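Local coordinates for pectate lyase (Cellvibrio cellulosa, PDB 1GXM), which cleaves polygalacturonic acid (pectate) by anti-beta-elimination, the chain being the family 10 catalytic module of a longer protein, at residues 54-59 and 77-82; 225-230 and 323-328; 109-114 and 126-131. All blocks are in the same frame, centred on the assembly; numbering follows the deposited sequence. Where two conformers were deposited one is given.

Contact 1: 54-59 and 77-82; sequences LDYNSV and ITEMVF
Tyr56 and Glu79 carry this contact. The phenol OH of Tyr56 donates a hydrogen bond of 2.6 Å to OE2 of Glu79. The bond arrives on the anti lone pair of OE2, the one turned away from OE1. Ring and carboxylate stand almost perpendicular, with their planes 87° apart, and OE2 lies at the ring edge near the plane of the phenol. The Glu79 chain bends at its second torsion (chi2 88°), and the side chain crosses the tyrosine at about a right angle.

The bond ties a loop to the first turn of helix 77-90, part of the toroid-like fold of this lyase family, built of helices joined by long loops. Both side chains are buried, and both touch Val40 of helix 37-42. The Tyr56 ring is further placed by an edge-to-face stack with Trp32. Leu54 O sits 3.7 Å above one face of that ring, toward its rim. The loop bends sharply here, with an inverse gamma turn centred on Asp55. OE1 of Glu79 receives a weak hydrogen bond from Thr76 N, and OE2 also bonds O3 of a glycerol, probably from the crystallisation liquor.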
# COMPACT_ATOMS: atom_id res chain seq x y z
N LEU A 54 13.65 -9.20 -7.43
CA LEU A 54 14.13 -10.39 -8.12
C LEU A 54 13.38 -10.56 -9.44
O LEU A 54 12.16 -10.44 -9.48
CB LEU A 54 13.97 -11.63 -7.25
CG LEU A 54 14.87 -11.62 -6.00
CD1 LEU A 54 14.33 -12.56 -4.94
CD2 LEU A 54 16.31 -11.98 -6.36
N ASP A 55 14.12 -10.85 -10.50
CA ASP A 55 13.54 -10.99 -11.84
C ASP A 55 13.12 -12.44 -12.07
O ASP A 55 13.82 -13.20 -12.72
CB ASP A 55 14.57 -10.56 -12.89
CG ASP A 55 13.98 -10.39 -14.29
OD1 ASP A 55 12.78 -10.70 -14.51
OD2 ASP A 55 14.67 -9.98 -15.24
N TYR A 56 11.96 -12.81 -11.52
CA TYR A 56 11.55 -14.22 -11.52
C TYR A 56 11.33 -14.78 -12.90
O TYR A 56 11.44 -15.98 -13.08
CB TYR A 56 10.28 -14.43 -10.73
CG TYR A 56 10.39 -14.03 -9.30
CD1 TYR A 56 11.29 -14.66 -8.44
CD2 TYR A 56 9.58 -13.04 -8.78
CE1 TYR A 56 11.37 -14.29 -7.12
CE2 TYR A 56 9.64 -12.68 -7.47
CZ TYR A 56 10.55 -13.30 -6.64
OH TYR A 56 10.63 -12.92 -5.32
N ASN A 57 11.02 -13.92 -13.86
CA ASN A 57 10.82 -14.36 -15.23
C ASN A 57 12.11 -14.70 -15.96
O ASN A 57 12.07 -15.35 -17.01
CB ASN A 57 10.04 -13.30 -16.01
CG ASN A 57 8.58 -13.28 -15.63
OD1 ASN A 57 8.02 -14.32 -15.28
ND2 ASN A 57 7.97 -12.09 -15.65
N SER A 58 13.25 -14.28 -15.42
CA SER A 58 14.54 -14.58 -16.06
C SER A 58 15.46 -15.51 -15.26
O SER A 58 16.18 -16.32 -15.84
CB SER A 58 15.27 -13.29 -16.45
OG SER A 58 15.42 -12.41 -15.36
N VAL A 59 15.42 -15.42 -13.94
CA VAL A 59 16.38 -16.14 -13.12
C VAL A 59 15.99 -17.60 -12.90
O VAL A 59 14.82 -17.97 -12.94
CB VAL A 59 16.65 -15.45 -11.74
CG1 VAL A 59 17.14 -14.03 -11.93
CG2 VAL A 59 15.42 -15.50 -10.83
N ILE A 77 4.02 -9.91 -0.46
CA ILE A 77 2.58 -9.90 -0.63
C ILE A 77 2.17 -10.46 -1.99
O ILE A 77 1.18 -11.19 -2.08
CB ILE A 77 1.97 -8.51 -0.33
CG1 ILE A 77 2.56 -7.41 -1.22
CG2 ILE A 77 2.16 -8.20 1.14
CD1 ILE A 77 1.87 -6.05 -1.08
N THR A 78 2.93 -10.17 -3.02
CA THR A 78 2.60 -10.66 -4.35
C THR A 78 2.92 -12.15 -4.43
O THR A 78 2.10 -12.94 -4.85
CB THR A 78 3.36 -9.91 -5.41
OG1 THR A 78 3.13 -8.51 -5.28
CG2 THR A 78 2.83 -10.28 -6.78
N GLU A 79 4.13 -12.51 -4.03
CA GLU A 79 4.56 -13.91 -4.07
C GLU A 79 3.61 -14.81 -3.30
O GLU A 79 3.28 -15.91 -3.76
CB GLU A 79 5.98 -14.07 -3.50
CG GLU A 79 7.08 -13.52 -4.39
CD GLU A 79 7.39 -12.06 -4.17
OE1 GLU A 79 6.57 -11.34 -3.58
OE2 GLU A 79 8.47 -11.63 -4.60
N MET A 80 3.15 -14.37 -2.15
CA MET A 80 2.33 -15.26 -1.32
C MET A 80 0.94 -15.45 -1.93
O MET A 80 0.38 -16.55 -1.82
CB MET A 80 2.28 -14.83 0.14
CG MET A 80 1.20 -13.88 0.46
SD MET A 80 1.63 -12.97 1.87
CE MET A 80 0.84 -13.91 3.15
N VAL A 81 0.40 -14.42 -2.57
CA VAL A 81 -0.91 -14.53 -3.18
C VAL A 81 -0.78 -15.48 -4.38
O VAL A 81 -1.59 -16.39 -4.58
CB VAL A 81 -1.45 -13.16 -3.61
CG1 VAL A 81 -2.69 -13.30 -4.48
CG2 VAL A 81 -1.77 -12.32 -2.37
N PHE A 82 0.25 -15.25 -5.18
CA PHE A 82 0.56 -16.10 -6.31
C PHE A 82 0.71 -17.56 -5.91
O PHE A 82 0.08 -18.44 -6.50
CB PHE A 82 1.82 -15.56 -6.97
CG PHE A 82 2.40 -16.47 -8.00
CD1 PHE A 82 1.73 -16.72 -9.18
CD2 PHE A 82 3.63 -17.07 -7.77
CE1 PHE A 82 2.29 -17.57 -10.13
CE2 PHE A 82 4.19 -17.89 -8.69
CZ PHE A 82 3.53 -18.14 -9.88

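Contact 2: 225-230 and 323-328; sequences FLMTQP and INFAQK
Met227 and Ala326 are the closest pair of backbones here, with CA atoms 9.0 Å apart, Met227 lying in the type I turn Leu226 to Gln229 and Ala326 in helix 318-329. The contact is a Met-aromatic one, joining the turn after helix 219-226 to the last helix of the lyase module.

Met227 and Phe325 reach toward each other from opposite directions. The sulfur SD of Met227 lies 4.8 Å from the centroid of the Phe325 ring, at its edge, 74° off the ring normal. The methyl group comes closer: Met227 CE is 3.4 Å from Phe325 CD2 and as near to CE2, so the methyl packs closely on the CD2-CE2 bond, oblique to the ring. A bend at the last torsion of Met227 (chi3 90°) turns CE toward these carbons. CE also reaches the helix backbone, 4.1 Å from CA of Ala326. All three residues are buried. Val239 and Val243 of helix 233-246 pack against Met227 and Ala326 in turn.

Gln229 N donates to Leu226 O and closes the turn. Thr228 OG1 and Thr228 N both donate to the carbonyl of Phe225, one residue ahead of the turn, the hydroxyl lying in the carbonyl plane. Gln229 NE2 bonds Asp145 OD1 of helix 136-148. It also donates to Thr228 OG1 at 3.1 Å, a nearly straight bond (167°) in its amide plane.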
# COMPACT_ATOMS: atom_id res chain seq x y z
N PHE A 225 -8.15 -0.36 1.33
CA PHE A 225 -8.12 -1.37 2.38
C PHE A 225 -9.23 -1.14 3.41
O PHE A 225 -9.93 -2.08 3.79
CB PHE A 225 -6.78 -1.41 3.12
CG PHE A 225 -6.89 -2.18 4.38
CD1 PHE A 225 -7.08 -3.54 4.36
CD2 PHE A 225 -6.94 -1.51 5.58
CE1 PHE A 225 -7.29 -4.23 5.54
CE2 PHE A 225 -7.16 -2.19 6.75
CZ PHE A 225 -7.31 -3.56 6.72
N LEU A 226 -9.38 0.08 3.88
CA LEU A 226 -10.43 0.35 4.86
C LEU A 226 -11.79 -0.00 4.34
O LEU A 226 -12.64 -0.46 5.10
CB LEU A 226 -10.41 1.80 5.32
CG LEU A 226 -9.26 2.18 6.23
CD1 LEU A 226 -9.37 3.69 6.47
CD2 LEU A 226 -9.23 1.42 7.54
N MET A 227 -12.00 0.17 3.04
CA MET A 227 -13.26 -0.12 2.41
C MET A 227 -13.53 -1.63 2.29
O MET A 227 -14.65 -2.00 1.95
CB MET A 227 -13.35 0.58 1.06
CG MET A 227 -13.51 2.06 1.24
SD MET A 227 -13.36 3.01 -0.26
CE MET A 227 -15.04 3.06 -0.85
N THR A 228 -12.53 -2.47 2.56
CA THR A 228 -12.76 -3.92 2.61
C THR A 228 -13.27 -4.34 4.00
O THR A 228 -13.71 -5.47 4.17
CB THR A 228 -11.49 -4.75 2.31
OG1 THR A 228 -10.55 -4.62 3.40
CG2 THR A 228 -10.77 -4.33 1.00
N GLN A 229 -13.14 -3.46 4.99
CA GLN A 229 -13.45 -3.80 6.37
C GLN A 229 -14.91 -3.58 6.71
O GLN A 229 -15.60 -2.82 6.03
CB GLN A 229 -12.56 -2.98 7.31
CG GLN A 229 -11.11 -3.30 7.14
CD GLN A 229 -10.86 -4.79 7.37
OE1 GLN A 229 -10.98 -5.25 8.50
NE2 GLN A 229 -10.59 -5.53 6.32
N PRO A 230 -15.39 -4.27 7.75
CA PRO A 230 -16.70 -3.93 8.28
C PRO A 230 -16.75 -2.44 8.55
O PRO A 230 -15.87 -1.92 9.24
CB PRO A 230 -16.78 -4.74 9.57
CG PRO A 230 -15.88 -5.89 9.38
CD PRO A 230 -14.77 -5.35 8.52
N ILE A 323 -12.10 7.99 -5.86
CA ILE A 323 -13.28 8.85 -5.90
C ILE A 323 -14.40 8.16 -6.66
O ILE A 323 -15.54 8.13 -6.20
CB ILE A 323 -12.94 10.20 -6.55
CG1 ILE A 323 -12.07 10.99 -5.58
CG2 ILE A 323 -14.21 10.96 -6.95
CD1 ILE A 323 -11.48 12.22 -6.20
N ASN A 324 -14.07 7.55 -7.78
CA ASN A 324 -15.08 6.88 -8.58
C ASN A 324 -15.62 5.68 -7.85
O ASN A 324 -16.81 5.39 -7.90
CB ASN A 324 -14.55 6.50 -9.95
CG ASN A 324 -14.36 7.70 -10.87
OD1 ASN A 324 -13.66 7.62 -11.87
ND2 ASN A 324 -14.94 8.84 -10.49
N PHE A 325 -14.76 4.96 -7.14
CA PHE A 325 -15.19 3.81 -6.36
C PHE A 325 -16.06 4.27 -5.21
O PHE A 325 -17.12 3.68 -4.97
CB PHE A 325 -13.99 3.02 -5.84
CG PHE A 325 -14.36 1.81 -5.04
CD1 PHE A 325 -15.15 0.83 -5.59
CD2 PHE A 325 -13.94 1.67 -3.74
CE1 PHE A 325 -15.51 -0.28 -4.85
CE2 PHE A 325 -14.27 0.56 -3.02
CZ PHE A 325 -15.07 -0.40 -3.57
N ALA A 326 -15.64 5.32 -4.51
CA ALA A 326 -16.47 5.87 -3.44
C ALA A 326 -17.84 6.29 -3.95
O ALA A 326 -18.83 6.08 -3.29
CB ALA A 326 -15.79 7.04 -2.81
N GLN A 327 -17.89 6.87 -5.14
CA GLN A 327 -19.16 7.30 -5.73
C GLN A 327 -20.05 6.08 -5.93
O GLN A 327 -21.24 6.10 -5.62
CB GLN A 327 -18.92 8.02 -7.06
CG GLN A 327 -20.17 8.71 -7.62
CD GLN A 327 -21.08 7.80 -8.44
OE1 GLN A 327 -20.78 6.62 -8.67
NE2 GLN A 327 -22.21 8.35 -8.88
N LYS A 328 -19.47 5.02 -6.48
CA LYS A 328 -20.16 3.77 -6.77
C LYS A 328 -20.84 3.22 -5.50
O LYS A 328 -21.99 2.76 -5.54
CB LYS A 328 -19.16 2.75 -7.33
CG LYS A 328 -19.69 1.39 -7.85
CD LYS A 328 -18.55 0.34 -7.78
CE LYS A 328 -18.38 -0.54 -9.01
NZ LYS A 328 -18.84 -1.94 -8.77

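Contact 3: 109-114 and 126-131; sequences SQYSTG and YSDHAT. With GOL (glycerol), chain C.
Tyr111 and Asp128 bury nearly all the surface of this contact. The hydroxyl of Tyr111 donates to the backbone oxygen of Asp128, with OH to O at 2.6 Å. The angle at the carbonyl oxygen is 129°, and the donor is tilted 22° from the carbonyl plane. Asp128 O lies at the edge of the tyrosine ring, near its plane. The same OH touches the aspartate side chain through CB, 3.5 Å away. The carboxylate is engaged elsewhere: OD1 of Asp128 accepts a hydrogen bond from Gly124 N. Leu122 touches both Tyr111 and Asp128.

A glycerol, probably from the crystallisation liquor, binds beside the pair. Its O2 donates to Tyr111 OH at 2.6 Å, so this phenol oxygen both gives and receives a hydrogen bond. The terminal hydroxyl O3 of the glycerol lies in the plane of the His129 ring, 2.7 Å from ND1; either atom may be the donor. With CG anti to the carbonyl carbon (chi1 -65°), the His129 ring presents its ND1 edge to the glycerol. The backbone N of Ala198 is also hydrogen-bonded to the glycerol. Tyr111, His129 and the Ala198 amide thus grip one glycerol; such molecules often mark pockets, but no role with pectate follows from this.

Tyr111 also opens the type I turn to Gly114, across which Gln110 NE2 donates to Gly114 O. This loop follows helix 93-109 and leads into strand 119-120. Strand 130-131 pairs antiparallel with strand 195-196. Helix 161-181 packs against both segments: its Tyr177 touches Thr113 and Ala130.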
# COMPACT_ATOMS: atom_id res chain seq x y z
N SER A 109 6.04 -9.55 11.66
CA SER A 109 6.59 -8.22 11.44
C SER A 109 5.79 -7.11 12.09
O SER A 109 6.28 -6.01 12.21
CB SER A 109 6.68 -7.95 9.95
OG SER A 109 5.44 -7.55 9.40
N GLN A 110 4.57 -7.42 12.50
CA GLN A 110 3.66 -6.40 12.96
C GLN A 110 4.01 -5.91 14.35
O GLN A 110 4.21 -6.70 15.27
CB GLN A 110 2.23 -6.91 12.92
CG GLN A 110 1.20 -5.84 13.12
CD GLN A 110 -0.19 -6.35 12.90
OE1 GLN A 110 -0.56 -7.42 13.39
NE2 GLN A 110 -1.00 -5.60 12.16
N TYR A 111 4.10 -4.61 14.52
CA TYR A 111 4.30 -4.04 15.82
C TYR A 111 3.05 -4.20 16.68
O TYR A 111 1.97 -4.43 16.17
CB TYR A 111 4.61 -2.57 15.71
CG TYR A 111 5.92 -2.18 15.09
CD1 TYR A 111 6.07 -2.04 13.72
CD2 TYR A 111 6.99 -1.82 15.90
CE1 TYR A 111 7.25 -1.59 13.17
CE2 TYR A 111 8.17 -1.39 15.35
CZ TYR A 111 8.28 -1.25 13.98
OH TYR A 111 9.46 -0.80 13.47
N SER A 112 3.20 -3.96 17.98
CA SER A 112 2.08 -4.04 18.92
C SER A 112 0.95 -3.09 18.53
O SER A 112 -0.21 -3.35 18.82
CB SER A 112 2.55 -3.71 20.33
OG SER A 112 3.01 -2.41 20.42
N THR A 113 1.31 -2.00 17.86
CA THR A 113 0.34 -1.00 17.43
C THR A 113 -0.42 -1.37 16.17
O THR A 113 -1.34 -0.68 15.78
CB THR A 113 1.06 0.29 17.12
OG1 THR A 113 2.02 0.03 16.10
CG2 THR A 113 1.83 0.83 18.32
N GLY A 114 0.02 -2.40 15.48
CA GLY A 114 -0.54 -2.79 14.21
C GLY A 114 0.27 -2.37 13.00
O GLY A 114 0.01 -2.84 11.91
N TYR A 126 14.33 4.44 8.12
CA TYR A 126 12.95 4.67 7.78
C TYR A 126 12.21 3.40 7.42
O TYR A 126 11.02 3.35 7.50
CB TYR A 126 12.80 5.69 6.66
CG TYR A 126 13.21 5.18 5.29
CD1 TYR A 126 12.32 4.44 4.52
CD2 TYR A 126 14.44 5.46 4.74
CE1 TYR A 126 12.66 3.99 3.27
CE2 TYR A 126 14.81 5.00 3.48
CZ TYR A 126 13.89 4.26 2.75
OH TYR A 126 14.18 3.78 1.50
N SER A 127 12.94 2.36 7.05
CA SER A 127 12.34 1.07 6.78
C SER A 127 11.58 0.49 7.95
O SER A 127 10.73 -0.35 7.76
CB SER A 127 13.42 0.09 6.28
OG SER A 127 13.71 0.41 4.94
N ASP A 128 11.89 0.92 9.17
CA ASP A 128 11.21 0.42 10.36
C ASP A 128 9.82 1.04 10.53
O ASP A 128 9.02 0.54 11.31
CB ASP A 128 12.01 0.77 11.62
CG ASP A 128 13.28 0.01 11.75
OD1 ASP A 128 13.65 -0.80 10.87
OD2 ASP A 128 14.00 0.24 12.75
N HIS A 129 9.57 2.17 9.87
CA HIS A 129 8.32 2.86 10.05
C HIS A 129 7.16 2.05 9.52
O HIS A 129 7.34 1.17 8.68
CB HIS A 129 8.32 4.22 9.35
CG HIS A 129 9.29 5.19 9.93
ND1 HIS A 129 9.52 5.31 11.28
CD2 HIS A 129 10.09 6.10 9.32
CE1 HIS A 129 10.42 6.26 11.48
NE2 HIS A 129 10.78 6.76 10.31
N ALA A 130 5.96 2.34 10.01
CA ALA A 130 4.74 1.88 9.37
C ALA A 130 4.79 2.38 7.93
O ALA A 130 4.84 3.58 7.67
CB ALA A 130 3.51 2.45 10.07
N THR A 131 4.78 1.45 6.98
CA THR A 131 5.12 1.78 5.59
C THR A 131 3.92 1.62 4.70
O THR A 131 3.58 0.54 4.28
CB THR A 131 6.24 0.90 5.12
OG1 THR A 131 7.38 1.18 5.94
CG2 THR A 131 6.66 1.29 3.70
C1 GOL C . 10.32 3.40 15.72
O1 GOL C . 11.14 4.44 15.28
C2 GOL C . 10.39 2.36 14.63
O2 GOL C . 9.91 1.14 15.12
C3 GOL C . 9.63 2.75 13.38
O3 GOL C . 8.80 3.90 13.45

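In the fold
Along the chain the order is contact 1, contact 3, contact 2, each closing before the next opens. Contacts 1 and 2 are farthest apart, about 28 Å between centres; contact 3 lies about 23 Å from contact 1 and 24 Å from contact 2. None touch: nearest atoms are about 9 to 11 Å apart. Helices link them. Helix 136-148 packs against 77-82 of contact 1 and 225-230 of contact 2. Helix 161-181 meets 225-230 and both segments of contact 3. Contacts 1 and 2 are buried and fasten loop or turn to helix, whereas contact 3 lies at the surface. Together they join separate parts of one catalytic module.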